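Local coordinates for putative major capsid protein (Cafeteriavirus-dependent mavirus, PDB 6G44) that probably builds the icosahedral shell of the virophage, as a double jelly-roll capsid protein that associates into trimers, at residues Leu141-Ser146 and Val202-Val207; Ser40-Ile45 and Leu269-Val274; Gln58-Gln63 and Lys229-Gly234; Leu126-Gln131 and Ala336-Gln341. All blocks are in the same frame, centred on the assembly; numbering follows the deposited sequence.

Contact 1 (Leu141-Ser146 and Val202-Val207)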
loop_
_atom_site.group_PDB
_atom_site.type_symbol
_atom_site.label_atom_id
_atom_site.label_comp_id
_atom_site.label_asym_id
_atom_site.label_seq_id
_atom_site.Cartn_x
_atom_site.Cartn_y
_atom_site.Cartn_z
ATOM N N LEU C 141 0.789 -9.587 10.265
ATOM C CA LEU C 141 -0.058 -10.214 11.284
ATOM C C LEU C 141 0.661 -11.384 11.958
ATOM O O LEU C 141 0.335 -11.762 13.085
ATOM C CB LEU C 141 -1.365 -10.698 10.695
ATOM C CG LEU C 141 -2.288 -9.629 10.121
ATOM C CD1 LEU C 141 -3.512 -10.300 9.508
ATOM C CD2 LEU C 141 -2.700 -8.639 11.177
ATOM N N LEU C 142 1.607 -11.983 11.246
ATOM C CA LEU C 142 2.389 -13.112 11.752
ATOM C C LEU C 142 3.379 -12.660 12.826
ATOM O O LEU C 142 3.462 -13.263 13.913
ATOM C CB LEU C 142 3.078 -13.804 10.572
ATOM C CG LEU C 142 3.553 -15.253 10.699
ATOM C CD1 LEU C 142 3.869 -15.814 9.330
ATOM C CD2 LEU C 142 4.780 -15.360 11.586
ATOM N N SER C 143 4.134 -11.599 12.550
ATOM C CA SER C 143 5.168 -11.121 13.479
ATOM C C SER C 143 5.221 -9.606 13.466
ATOM O O SER C 143 5.039 -8.998 12.383
ATOM C CB SER C 143 6.538 -11.633 13.037
ATOM O OG SER C 143 7.591 -11.178 13.859
ATOM N N PRO C 144 5.576 -8.980 14.599
ATOM C CA PRO C 144 5.870 -7.538 14.621
ATOM C C PRO C 144 7.131 -7.203 13.827
ATOM O O PRO C 144 7.357 -6.036 13.487
ATOM C CB PRO C 144 6.049 -7.209 16.117
ATOM C CG PRO C 144 6.490 -8.535 16.696
ATOM C CD PRO C 144 5.731 -9.591 15.936
ATOM N N CYS C 145 7.975 -8.191 13.557
ATOM C CA CYS C 145 9.225 -7.956 12.839
ATOM C C CYS C 145 9.115 -8.639 11.489
ATOM O O CYS C 145 9.741 -9.684 11.255
ATOM C CB CYS C 145 10.375 -8.546 13.651
ATOM S SG CYS C 145 10.645 -7.636 15.188
ATOM N N SER C 146 8.335 -8.040 10.586
ATOM C CA SER C 146 8.009 -8.647 9.300
ATOM C C SER C 146 8.803 -8.116 8.119
ATOM O O SER C 146 8.774 -8.736 7.070
ATOM C CB SER C 146 6.520 -8.526 8.973
ATOM O OG SER C 146 6.111 -7.181 8.935
ATOM N N VAL C 202 7.944 -10.188 22.504
ATOM C CA VAL C 202 7.466 -10.440 21.111
ATOM C C VAL C 202 6.373 -11.490 21.143
ATOM O O VAL C 202 6.570 -12.561 21.755
ATOM C CB VAL C 202 8.602 -10.936 20.198
ATOM C CG1 VAL C 202 8.086 -11.333 18.815
ATOM C CG2 VAL C 202 9.684 -9.876 20.107
ATOM N N ASP C 203 5.252 -11.226 20.463
ATOM C CA ASP C 203 4.093 -12.143 20.359
ATOM C C ASP C 203 3.955 -12.463 18.863
ATOM O O ASP C 203 3.487 -11.601 18.099
ATOM C CB ASP C 203 2.842 -11.442 20.929
ATOM C CG ASP C 203 1.576 -12.287 20.913
ATOM O OD1 ASP C 203 1.476 -13.223 20.109
ATOM O OD2 ASP C 203 0.629 -11.981 21.718
ATOM N N GLU C 204 4.332 -13.667 18.460
ATOM C CA GLU C 204 4.446 -14.072 17.045
ATOM C C GLU C 204 3.689 -15.393 16.809
ATOM O O GLU C 204 3.746 -16.311 17.640
ATOM C CB GLU C 204 5.937 -14.223 16.706
ATOM C CG GLU C 204 6.260 -14.628 15.277
ATOM C CD GLU C 204 7.728 -14.449 14.921
ATOM O OE1 GLU C 204 8.321 -13.423 15.335
ATOM O OE2 GLU C 204 8.283 -15.342 14.227
ATOM N N ALA C 205 2.940 -15.500 15.709
ATOM C CA ALA C 205 2.257 -16.730 15.358
ATOM C C ALA C 205 3.268 -17.851 15.133
ATOM O O ALA C 205 4.298 -17.633 14.469
ATOM C CB ALA C 205 1.417 -16.528 14.107
ATOM N N LEU C 206 2.988 -19.041 15.665
ATOM C CA LEU C 206 3.831 -20.202 15.384
ATOM C C LEU C 206 3.587 -20.729 13.979
ATOM O O LEU C 206 2.432 -21.015 13.644
ATOM C CB LEU C 206 3.520 -21.313 16.387
ATOM C CG LEU C 206 4.297 -22.618 16.230
ATOM C CD1 LEU C 206 5.797 -22.438 16.278
ATOM C CD2 LEU C 206 3.847 -23.598 17.319
ATOM N N VAL C 207 4.664 -20.900 13.187
ATOM C CA VAL C 207 4.600 -21.459 11.841
ATOM C C VAL C 207 5.031 -22.917 11.907
ATOM O O VAL C 207 6.218 -23.255 11.793
ATOM C CB VAL C 207 5.492 -20.642 10.886
ATOM C CG1 VAL C 207 5.516 -21.214 9.481
ATOM C CG2 VAL C 207 5.001 -19.200 10.881
#
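Two hydrogen bonds join the end of helix 136-142 to the last residues of strand 195-205. In the first, the backbone N of Ala205 gives its proton to Leu142 O at 2.9 Å, in the carbonyl plane and fairly straight at 156°. The second runs from Ser143 OG to Glu204 OE1 over 2.8 Å, meeting the carboxylate from above its plane, 65° out. Ser143, the first residue after the helix to leave helical angles, holds OG anti to its backbone N (chi1 178°). There the hydroxyl also accepts from Cys145 N at 3.0 Å, which makes an ST turn, so the one oxygen accepts within the turn and donates to the acid. Asn104 ND2 bonds OE2 of Glu204 and Val103 N adds a weak bond to OE1, so both oxygens of this buried carboxylate have partners. The strand belongs to the antiparallel sheet of the N-terminal half of the double jelly-roll. Apolar contacts flank the polar pair. Leu142 CD1 and CD2 each lie 3.9 Å from Val207 CG2, the side chains crossing at about a right angle. On the other flank, Pro144 CG meets Val202 CG1 at 3.9 Å. Asp203 turns instead to a salt bridge with Arg74.

Contact 2 (Ser40-Ile45 and Leu269-Val274). With SO4 (sulfate ion), chain E.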
loop_
_atom_site.group_PDB
_atom_site.type_symbol
_atom_site.label_atom_id
_atom_site.label_comp_id
_atom_site.label_asym_id
_atom_site.label_seq_id
_atom_site.Cartn_x
_atom_site.Cartn_y
_atom_site.Cartn_z
ATOM N N SER C 40 -12.879 -13.402 25.245
ATOM C CA SER C 40 -13.024 -13.952 26.582
ATOM C C SER C 40 -12.415 -15.373 26.600
ATOM O O SER C 40 -12.293 -16.031 25.577
ATOM C CB SER C 40 -14.521 -13.989 26.916
ATOM O OG SER C 40 -15.222 -14.726 25.958
ATOM N N THR C 41 -12.078 -15.862 27.792
ATOM C CA THR C 41 -11.344 -17.134 27.947
ATOM C C THR C 41 -10.191 -17.348 26.925
ATOM O O THR C 41 -9.966 -18.457 26.404
ATOM C CB THR C 41 -12.270 -18.365 28.041
ATOM O OG1 THR C 41 -12.927 -18.638 26.804
ATOM C CG2 THR C 41 -13.308 -18.189 29.116
ATOM N N PHE C 42 -9.436 -16.278 26.703
ATOM C CA PHE C 42 -8.244 -16.317 25.855
ATOM C C PHE C 42 -7.154 -16.955 26.738
ATOM O O PHE C 42 -6.885 -16.475 27.845
ATOM C CB PHE C 42 -7.892 -14.876 25.476
ATOM C CG PHE C 42 -7.055 -14.697 24.219
ATOM C CD1 PHE C 42 -5.947 -15.499 23.922
ATOM C CD2 PHE C 42 -7.344 -13.652 23.350
ATOM C CE1 PHE C 42 -5.185 -15.284 22.783
ATOM C CE2 PHE C 42 -6.561 -13.418 22.217
ATOM C CZ PHE C 42 -5.471 -14.246 21.939
ATOM N N GLN C 43 -6.574 -18.049 26.277
ATOM C CA GLN C 43 -5.640 -18.812 27.117
ATOM C C GLN C 43 -4.224 -18.267 27.029
ATOM O O GLN C 43 -3.715 -18.003 25.935
ATOM C CB GLN C 43 -5.639 -20.274 26.699
ATOM C CG GLN C 43 -7.009 -20.963 26.701
ATOM C CD GLN C 43 -7.634 -20.964 28.072
ATOM O OE1 GLN C 43 -7.086 -21.572 28.998
ATOM N NE2 GLN C 43 -8.768 -20.264 28.232
ATOM N N THR C 44 -3.584 -18.126 28.185
ATOM C CA THR C 44 -2.159 -17.911 28.295
ATOM C C THR C 44 -1.595 -19.163 28.960
ATOM O O THR C 44 -1.878 -19.410 30.153
ATOM C CB THR C 44 -1.826 -16.654 29.104
ATOM O OG1 THR C 44 -2.276 -15.492 28.371
ATOM C CG2 THR C 44 -0.318 -16.514 29.317
ATOM N N ILE C 45 -0.836 -19.949 28.202
ATOM C CA ILE C 45 -0.440 -21.304 28.617
ATOM C C ILE C 45 1.041 -21.312 28.926
ATOM O O ILE C 45 1.863 -21.002 28.069
ATOM C CB ILE C 45 -0.755 -22.329 27.522
ATOM C CG1 ILE C 45 -2.255 -22.254 27.188
ATOM C CG2 ILE C 45 -0.372 -23.752 27.942
ATOM C CD1 ILE C 45 -2.650 -23.050 26.002
ATOM N N LEU C 269 -0.241 -18.480 23.543
ATOM C CA LEU C 269 -1.464 -17.716 23.669
ATOM C C LEU C 269 -2.416 -18.131 22.574
ATOM O O LEU C 269 -2.032 -18.108 21.385
ATOM C CB LEU C 269 -1.195 -16.227 23.555
ATOM C CG LEU C 269 -0.648 -15.494 24.784
ATOM C CD1 LEU C 269 0.606 -16.108 25.395
ATOM C CD2 LEU C 269 -0.395 -14.034 24.496
ATOM N N VAL C 270 -3.627 -18.540 22.934
ATOM C CA VAL C 270 -4.605 -18.935 21.937
ATOM C C VAL C 270 -6.022 -18.761 22.463
ATOM O O VAL C 270 -6.289 -18.998 23.646
ATOM C CB VAL C 270 -4.364 -20.406 21.466
ATOM C CG1 VAL C 270 -4.644 -21.420 22.596
ATOM C CG2 VAL C 270 -5.102 -20.740 20.187
ATOM N N GLN C 271 -6.937 -18.360 21.585
ATOM C CA GLN C 271 -8.333 -18.299 21.935
ATOM C C GLN C 271 -8.924 -19.690 22.169
ATOM O O GLN C 271 -8.522 -20.672 21.571
ATOM C CB GLN C 271 -9.099 -17.568 20.818
ATOM C CG GLN C 271 -8.814 -16.063 20.756
ATOM C CD GLN C 271 -9.101 -15.482 19.403
ATOM O OE1 GLN C 271 -8.485 -15.881 18.422
ATOM N NE2 GLN C 271 -10.056 -14.520 19.328
ATOM N N ASN C 272 -9.907 -19.742 23.058
ATOM C CA ASN C 272 -10.623 -20.972 23.353
ATOM C C ASN C 272 -12.054 -20.598 23.725
ATOM O O ASN C 272 -12.250 -19.688 24.505
ATOM C CB ASN C 272 -9.961 -21.741 24.498
ATOM C CG ASN C 272 -10.693 -23.036 24.810
ATOM O OD1 ASN C 272 -11.476 -23.099 25.767
ATOM N ND2 ASN C 272 -10.504 -24.040 24.009
ATOM N N TRP C 273 -13.031 -21.285 23.133
ATOM C CA TRP C 273 -14.427 -20.879 23.333
ATOM C C TRP C 273 -15.377 -21.986 22.971
ATOM O O TRP C 273 -15.022 -22.944 22.285
ATOM C CB TRP C 273 -14.738 -19.575 22.549
ATOM C CG TRP C 273 -14.808 -19.757 21.071
ATOM C CD1 TRP C 273 -15.947 -19.845 20.329
ATOM C CD2 TRP C 273 -13.714 -19.877 20.142
ATOM N NE1 TRP C 273 -15.637 -20.005 18.999
ATOM C CE2 TRP C 273 -14.273 -20.048 18.858
ATOM C CE3 TRP C 273 -12.315 -19.841 20.265
ATOM C CZ2 TRP C 273 -13.485 -20.192 17.707
ATOM C CZ3 TRP C 273 -11.535 -19.991 19.109
ATOM C CH2 TRP C 273 -12.122 -20.180 17.865
ATOM N N VAL C 274 -16.626 -21.827 23.442
ATOM C CA VAL C 274 -17.692 -22.743 23.135
ATOM C C VAL C 274 -18.376 -22.271 21.868
ATOM O O VAL C 274 -18.686 -21.075 21.721
ATOM C CB VAL C 274 -18.686 -22.782 24.313
ATOM C CG1 VAL C 274 -19.910 -23.613 23.966
ATOM C CG2 VAL C 274 -18.006 -23.303 25.577
HETATM S S SO4 E . -11.616 -13.529 30.733
HETATM O O1 SO4 E . -10.443 -12.753 30.334
HETATM O O2 SO4 E . -11.399 -14.953 30.384
HETATM O O3 SO4 E . -12.839 -12.965 30.079
HETATM O O4 SO4 E . -11.812 -13.384 32.218
HETATM O O HOH W 1 -10.884 -16.703 23.348
#
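Gln43 and Val270 form an antiparallel hydrogen-bonded pair, and the tight part of this contact is built round it. Gln43 N reaches Val270 O at 2.8 Å, approaching from 31° out of the carbonyl plane, while Val270 N returns a bond of 3.0 Å to Gln43 O within that carbonyl's plane. Next to them Thr44 and Leu269 are a non-hydrogen-bonded pair whose side chains lie side by side and point the same way.

Phe42 closes the packed part. Its CG stands anti to the backbone N (chi1 -157°), which swings the ring onto Gln271: CG of Gln271 sits 3.8 Å from the ring centroid and 12° off its normal, a CH-pi contact over the face. The edge of the same ring meets the backbone at Leu269 C. Gln271 NE2 is held by Pro38 O, so its methylene is steadied above the ring.

Toward Ser40 and Thr41 the pairing opens. Here a water lies 2.7 Å from Ser40 O, to which it can donate, and accepts from Asn272 N at 3.2 Å. Thr41 OG1 lies 2.6 Å from Asn272 O, with Ser40 O also within its reach. The bent side chain of Gln43 folds back so that NE2 bonds Thr41 O at 2.8 Å. A sulfate, probably from the crystallisation liquor, accepts from Thr41 N and from Phe370 N and Glu372 N of a second subunit.

This edge of the N-terminal jelly-roll passes from regular strand pairing to a loop linked through water and side chains, whose backbone N-H at the subunit boundary can bind an anion, with no natural ligand implied.

Contact 3 (Gln58-Gln63 and Lys229-Gly234)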
loop_
_atom_site.group_PDB
_atom_site.type_symbol
_atom_site.label_atom_id
_atom_site.label_comp_id
_atom_site.label_asym_id
_atom_site.label_seq_id
_atom_site.Cartn_x
_atom_site.Cartn_y
_atom_site.Cartn_z
ATOM N N GLN C 58 14.792 -27.691 25.014
ATOM C CA GLN C 58 13.427 -28.134 24.713
ATOM C C GLN C 58 12.405 -27.428 25.605
ATOM O O GLN C 58 12.613 -27.267 26.809
ATOM C CB GLN C 58 13.304 -29.644 24.851
ATOM C CG GLN C 58 12.015 -30.210 24.247
ATOM C CD GLN C 58 11.833 -31.679 24.520
ATOM O OE1 GLN C 58 11.534 -32.052 25.640
ATOM N NE2 GLN C 58 11.968 -32.506 23.494
ATOM N N ILE C 59 11.291 -26.985 24.999
ATOM C CA ILE C 59 10.197 -26.330 25.695
ATOM C C ILE C 59 8.924 -27.044 25.289
ATOM O O ILE C 59 8.716 -27.268 24.120
ATOM C CB ILE C 59 10.103 -24.840 25.283
ATOM C CG1 ILE C 59 11.379 -24.081 25.698
ATOM C CG2 ILE C 59 8.848 -24.190 25.886
ATOM C CD1 ILE C 59 11.660 -22.844 24.834
ATOM N N THR C 60 8.118 -27.467 26.268
ATOM C CA THR C 60 6.905 -28.214 26.011
ATOM C C THR C 60 5.702 -27.552 26.646
ATOM O O THR C 60 5.691 -27.224 27.844
ATOM C CB THR C 60 7.029 -29.655 26.545
ATOM O OG1 THR C 60 8.048 -30.328 25.810
ATOM C CG2 THR C 60 5.704 -30.406 26.381
ATOM N N PHE C 61 4.673 -27.366 25.813
ATOM C CA PHE C 61 3.344 -26.997 26.287
ATOM C C PHE C 61 2.468 -28.235 26.230
ATOM O O PHE C 61 2.469 -28.971 25.239
ATOM C CB PHE C 61 2.734 -25.865 25.431
ATOM C CG PHE C 61 3.565 -24.627 25.416
ATOM C CD1 PHE C 61 3.484 -23.693 26.421
ATOM C CD2 PHE C 61 4.501 -24.438 24.403
ATOM C CE1 PHE C 61 4.290 -22.582 26.426
ATOM C CE2 PHE C 61 5.311 -23.332 24.406
ATOM C CZ PHE C 61 5.205 -22.397 25.416
ATOM N N ASN C 62 1.732 -28.485 27.319
ATOM C CA ASN C 62 0.857 -29.667 27.388
ATOM C C ASN C 62 -0.394 -29.182 28.070
ATOM O O ASN C 62 -0.432 -28.988 29.272
ATOM C CB ASN C 62 1.551 -30.798 28.167
ATOM C CG ASN C 62 0.725 -32.064 28.226
ATOM O OD1 ASN C 62 -0.491 -32.030 28.164
ATOM N ND2 ASN C 62 1.402 -33.204 28.357
ATOM N N GLN C 63 -1.421 -28.940 27.265
ATOM C CA GLN C 63 -2.639 -28.331 27.775
ATOM C C GLN C 63 -3.850 -28.778 26.962
ATOM O O GLN C 63 -4.217 -28.159 25.958
ATOM C CB GLN C 63 -2.531 -26.800 27.803
ATOM C CG GLN C 63 -3.767 -26.134 28.397
ATOM C CD GLN C 63 -3.986 -26.600 29.820
ATOM O OE1 GLN C 63 -3.232 -26.217 30.717
ATOM N NE2 GLN C 63 -5.008 -27.431 30.041
ATOM N N LYS C 229 -0.299 -31.002 22.662
ATOM C CA LYS C 229 1.076 -30.726 23.075
ATOM C C LYS C 229 1.786 -29.974 21.967
ATOM O O LYS C 229 1.587 -30.282 20.797
ATOM C CB LYS C 229 1.873 -32.001 23.402
ATOM C CG LYS C 229 1.164 -32.919 24.375
ATOM C CD LYS C 229 1.991 -34.183 24.641
ATOM C CE LYS C 229 1.128 -35.269 25.231
ATOM N NZ LYS C 229 1.960 -36.444 25.590
ATOM N N VAL C 230 2.611 -29.018 22.367
ATOM C CA VAL C 230 3.438 -28.255 21.417
ATOM C C VAL C 230 4.843 -28.349 21.990
ATOM O O VAL C 230 5.120 -27.793 23.054
ATOM C CB VAL C 230 2.962 -26.808 21.260
ATOM C CG1 VAL C 230 3.923 -25.992 20.399
ATOM C CG2 VAL C 230 1.553 -26.791 20.657
ATOM N N ILE C 231 5.707 -29.042 21.254
ATOM C CA ILE C 231 7.073 -29.336 21.709
ATOM C C ILE C 231 8.052 -28.611 20.793
ATOM O O ILE C 231 8.069 -28.873 19.576
ATOM C CB ILE C 231 7.335 -30.845 21.699
ATOM C CG1 ILE C 231 6.302 -31.582 22.560
ATOM C CG2 ILE C 231 8.744 -31.166 22.214
ATOM C CD1 ILE C 231 6.065 -33.014 22.116
ATOM N N LEU C 232 8.847 -27.724 21.383
ATOM C CA LEU C 232 9.761 -26.850 20.595
ATOM C C LEU C 232 11.214 -27.170 20.911
ATOM O O LEU C 232 11.594 -27.318 22.077
ATOM C CB LEU C 232 9.522 -25.394 20.940
ATOM C CG LEU C 232 8.077 -24.904 20.875
ATOM C CD1 LEU C 232 7.992 -23.462 21.358
ATOM C CD2 LEU C 232 7.528 -25.049 19.474
ATOM N N ASP C 233 12.037 -27.231 19.859
ATOM C CA ASP C 233 13.499 -27.178 20.033
ATOM C C ASP C 233 13.826 -25.693 20.191
ATOM O O ASP C 233 13.941 -24.976 19.178
ATOM C CB ASP C 233 14.199 -27.805 18.832
ATOM C CG ASP C 233 15.712 -27.617 18.825
ATOM O OD1 ASP C 233 16.304 -27.239 19.831
ATOM O OD2 ASP C 233 16.270 -27.891 17.732
ATOM N N GLY C 234 13.893 -25.213 21.413
ATOM C CA GLY C 234 14.106 -23.795 21.685
ATOM C C GLY C 234 15.526 -23.349 21.393
ATOM O O GLY C 234 16.476 -23.849 21.996
#
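Phe61, Val230, Leu232 and Ile59 line the buried face of this strand pair. The ring of Phe61, with CG anti to the carbonyl carbon (chi1 -59°), turns its edge to strand 229-234: CE2 meets Leu232 CD1 at 4.1 Å, and CD2 meets Val230 CB at 4.2 Å. Farther along the same face Ile59 CD1 lies beside Gly234 CA, 4.1 Å away, on the side where glycine carries no CB. Met268 and Leu75 of neighbouring strands cover Phe61 on this side.

Between the faces runs the backbone, its axes 4.7 Å apart and 176° from parallel. Phe61 N gives a nearly straight bond to Val230 O (2.8 Å, 177°), and Leu232 N reaches Ile59 O at 2.8 Å, nearly along the C=O axis. The partner bonds, Val230 N to Phe61 O and Ile59 N to Leu232 O, complete two hydrogen-bonded pairs.

The outer face is more polar. Ile231 CG2 lies beside Gln58 NE2 at 3.7 Å and beside the Thr60 hydroxyl, all three side chains pointing the same way. At the end, the extended Lys229 runs alongside Asn62, its CE 3.8 Å from Asn62 ND2. A buried apolar face and a more polar outer one are what a strand pair in the wall of a beta sandwich has, here that of the N-terminal jelly-roll of the double jelly-roll capsid fold.

Contact 4 (Leu126-Gln131 and Ala336-Gln341)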
loop_
_atom_site.group_PDB
_atom_site.type_symbol
_atom_site.label_atom_id
_atom_site.label_comp_id
_atom_site.label_asym_id
_atom_site.label_seq_id
_atom_site.Cartn_x
_atom_site.Cartn_y
_atom_site.Cartn_z
ATOM N N LEU C 126 10.945 -23.116 7.372
ATOM C CA LEU C 126 9.670 -22.717 6.747
ATOM C C LEU C 126 9.635 -21.200 6.576
ATOM O O LEU C 126 9.353 -20.702 5.485
ATOM C CB LEU C 126 8.435 -23.150 7.568
ATOM C CG LEU C 126 7.769 -24.534 7.530
ATOM C CD1 LEU C 126 6.820 -24.678 8.708
ATOM C CD2 LEU C 126 7.002 -24.748 6.238
ATOM N N ILE C 127 9.966 -20.472 7.633
ATOM C CA ILE C 127 9.831 -19.014 7.573
ATOM C C ILE C 127 10.892 -18.434 6.679
ATOM O O ILE C 127 10.624 -17.385 6.066
ATOM C CB ILE C 127 9.806 -18.375 8.988
ATOM C CG1 ILE C 127 9.254 -16.945 8.978
ATOM C CG2 ILE C 127 11.157 -18.382 9.647
ATOM C CD1 ILE C 127 7.879 -16.783 8.371
ATOM N N LYS C 128 12.071 -19.044 6.578
ATOM C CA LYS C 128 13.099 -18.500 5.690
ATOM C C LYS C 128 12.611 -18.447 4.252
ATOM O O LYS C 128 12.980 -17.530 3.523
ATOM C CB LYS C 128 14.429 -19.281 5.767
ATOM C CG LYS C 128 15.590 -18.644 4.989
ATOM C CD LYS C 128 16.910 -19.369 5.227
ATOM C CE LYS C 128 18.074 -18.695 4.494
ATOM N NZ LYS C 128 19.397 -19.369 4.703
ATOM N N LEU C 129 11.798 -19.412 3.833
ATOM C CA LEU C 129 11.183 -19.402 2.499
ATOM C C LEU C 129 9.947 -18.536 2.460
ATOM O O LEU C 129 9.788 -17.698 1.565
ATOM C CB LEU C 129 10.762 -20.808 2.068
ATOM C CG LEU C 129 11.846 -21.747 1.633
ATOM C CD1 LEU C 129 11.255 -23.142 1.476
ATOM C CD2 LEU C 129 12.385 -21.281 0.295
ATOM N N HIS C 130 9.055 -18.734 3.417
ATOM C CA HIS C 130 7.744 -18.125 3.441
ATOM C C HIS C 130 7.813 -16.608 3.435
ATOM O O HIS C 130 6.955 -15.930 2.842
ATOM C CB HIS C 130 6.967 -18.616 4.680
ATOM C CG HIS C 130 5.556 -18.150 4.744
ATOM N ND1 HIS C 130 4.608 -18.555 3.835
ATOM C CD2 HIS C 130 4.917 -17.359 5.630
ATOM C CE1 HIS C 130 3.448 -18.013 4.154
ATOM N NE2 HIS C 130 3.608 -17.274 5.232
ATOM N N GLN C 131 8.827 -16.048 4.103
ATOM C CA GLN C 131 8.962 -14.581 4.174
ATOM C C GLN C 131 9.111 -13.934 2.797
ATOM O O GLN C 131 8.842 -12.734 2.652
ATOM C CB GLN C 131 10.144 -14.157 5.077
ATOM C CG GLN C 131 11.508 -14.516 4.535
ATOM C CD GLN C 131 12.649 -14.304 5.510
ATOM O OE1 GLN C 131 12.511 -13.585 6.495
ATOM N NE2 GLN C 131 13.797 -14.945 5.244
ATOM N N ALA C 336 11.367 -24.412 -4.544
ATOM C CA ALA C 336 12.126 -23.189 -4.226
ATOM C C ALA C 336 13.612 -23.527 -4.272
ATOM O O ALA C 336 14.043 -24.531 -3.668
ATOM C CB ALA C 336 11.746 -22.615 -2.874
ATOM N N VAL C 337 14.382 -22.692 -4.945
ATOM C CA VAL C 337 15.828 -22.867 -5.083
ATOM C C VAL C 337 16.517 -21.690 -4.422
ATOM O O VAL C 337 16.178 -20.525 -4.695
ATOM C CB VAL C 337 16.230 -22.924 -6.569
ATOM C CG1 VAL C 337 17.737 -23.147 -6.709
ATOM C CG2 VAL C 337 15.461 -24.006 -7.285
ATOM N N MET C 338 17.503 -21.974 -3.575
ATOM C CA MET C 338 18.298 -20.923 -2.972
ATOM C C MET C 338 19.695 -21.452 -2.726
ATOM O O MET C 338 19.860 -22.652 -2.504
ATOM C CB MET C 338 17.628 -20.378 -1.700
ATOM C CG MET C 338 17.767 -21.105 -0.401
ATOM S SD MET C 338 17.066 -20.105 0.975
ATOM C CE MET C 338 15.358 -20.507 0.801
ATOM N N VAL C 339 20.676 -20.565 -2.759
ATOM C CA VAL C 339 22.069 -20.898 -2.482
ATOM C C VAL C 339 22.500 -20.068 -1.285
ATOM O O VAL C 339 22.593 -18.851 -1.392
ATOM C CB VAL C 339 22.939 -20.621 -3.710
ATOM C CG1 VAL C 339 24.412 -20.926 -3.393
ATOM C CG2 VAL C 339 22.480 -21.430 -4.912
ATOM N N SER C 340 22.757 -20.712 -0.136
ATOM C CA SER C 340 22.978 -20.027 1.139
ATOM C C SER C 340 24.451 -20.046 1.525
ATOM O O SER C 340 25.124 -21.068 1.329
ATOM C CB SER C 340 22.154 -20.677 2.271
ATOM O OG SER C 340 20.763 -20.402 2.146
ATOM N N GLN C 341 24.935 -18.940 2.090
ATOM C CA GLN C 341 26.263 -18.917 2.710
ATOM C C GLN C 341 26.162 -19.826 3.929
ATOM O O GLN C 341 25.309 -19.626 4.797
ATOM C CB GLN C 341 26.601 -17.483 3.107
ATOM C CG GLN C 341 27.964 -17.306 3.755
ATOM C CD GLN C 341 28.133 -15.888 4.217
ATOM O OE1 GLN C 341 27.505 -15.469 5.192
ATOM N NE2 GLN C 341 28.919 -15.114 3.471
#
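Helix 123-130 crosses strand 334-341 at 101°, their axes 10.8 Å apart, joining the N-terminal part of the double jelly-roll capsid fold to a strand of the C-terminal part. Alternate residues of the strand, Ala336, Met338 and Ser340, point toward the helix and take the contact. At Ala336, CB lies 3.5 Å from Leu129 CD2. Leu129 reaches it with CG anti to the carbonyl carbon, and Phe473 and Val425 of adjacent strands touch the same leucine, so its tip is buried among apolar side chains.

Met338 follows. Its CG takes the crowded position between backbone N and carbonyl carbon (chi1 81°), and the chain bends at chi3 so that the methyl end turns to Leu129 while SD faces Lys128, 3.9 Å from CE. Lys128 and Met338 cross obliquely, and the CE methylene of Lys128 lies against the thioether sulfur.

Ser340 receives the end of that lysine. Lys128 is fully extended from an anti start (chi1 -173°), carrying its ammonium past the methionine to the strand. Ser340 OG stands anti to its own carbonyl carbon and accepts a hydrogen bond from Lys128 NZ at 3.1 Å.

In the fold
Contacts 1, 2 and 3 all reach the same antiparallel sheet of the N-terminal half, their centres about 18 Å from one another, and each pair of them touches: Asp203 packs on Leu269, Leu206 on Val230 and Ile45 on Phe61. Contact 4 lies across the junction of the two halves, its centre about 18 Å from contact 1, about 25 Å from contact 3 and about 33 Å from contact 2. Along the chain contact 1 is nested within contact 3, which is nested within contact 2, whereas contact 4 encloses contact 1 and crosses the others. Leu142 packs on Ile127 and His130, and Val207 on Leu126, so contact 1 probably links the sheet to this junction.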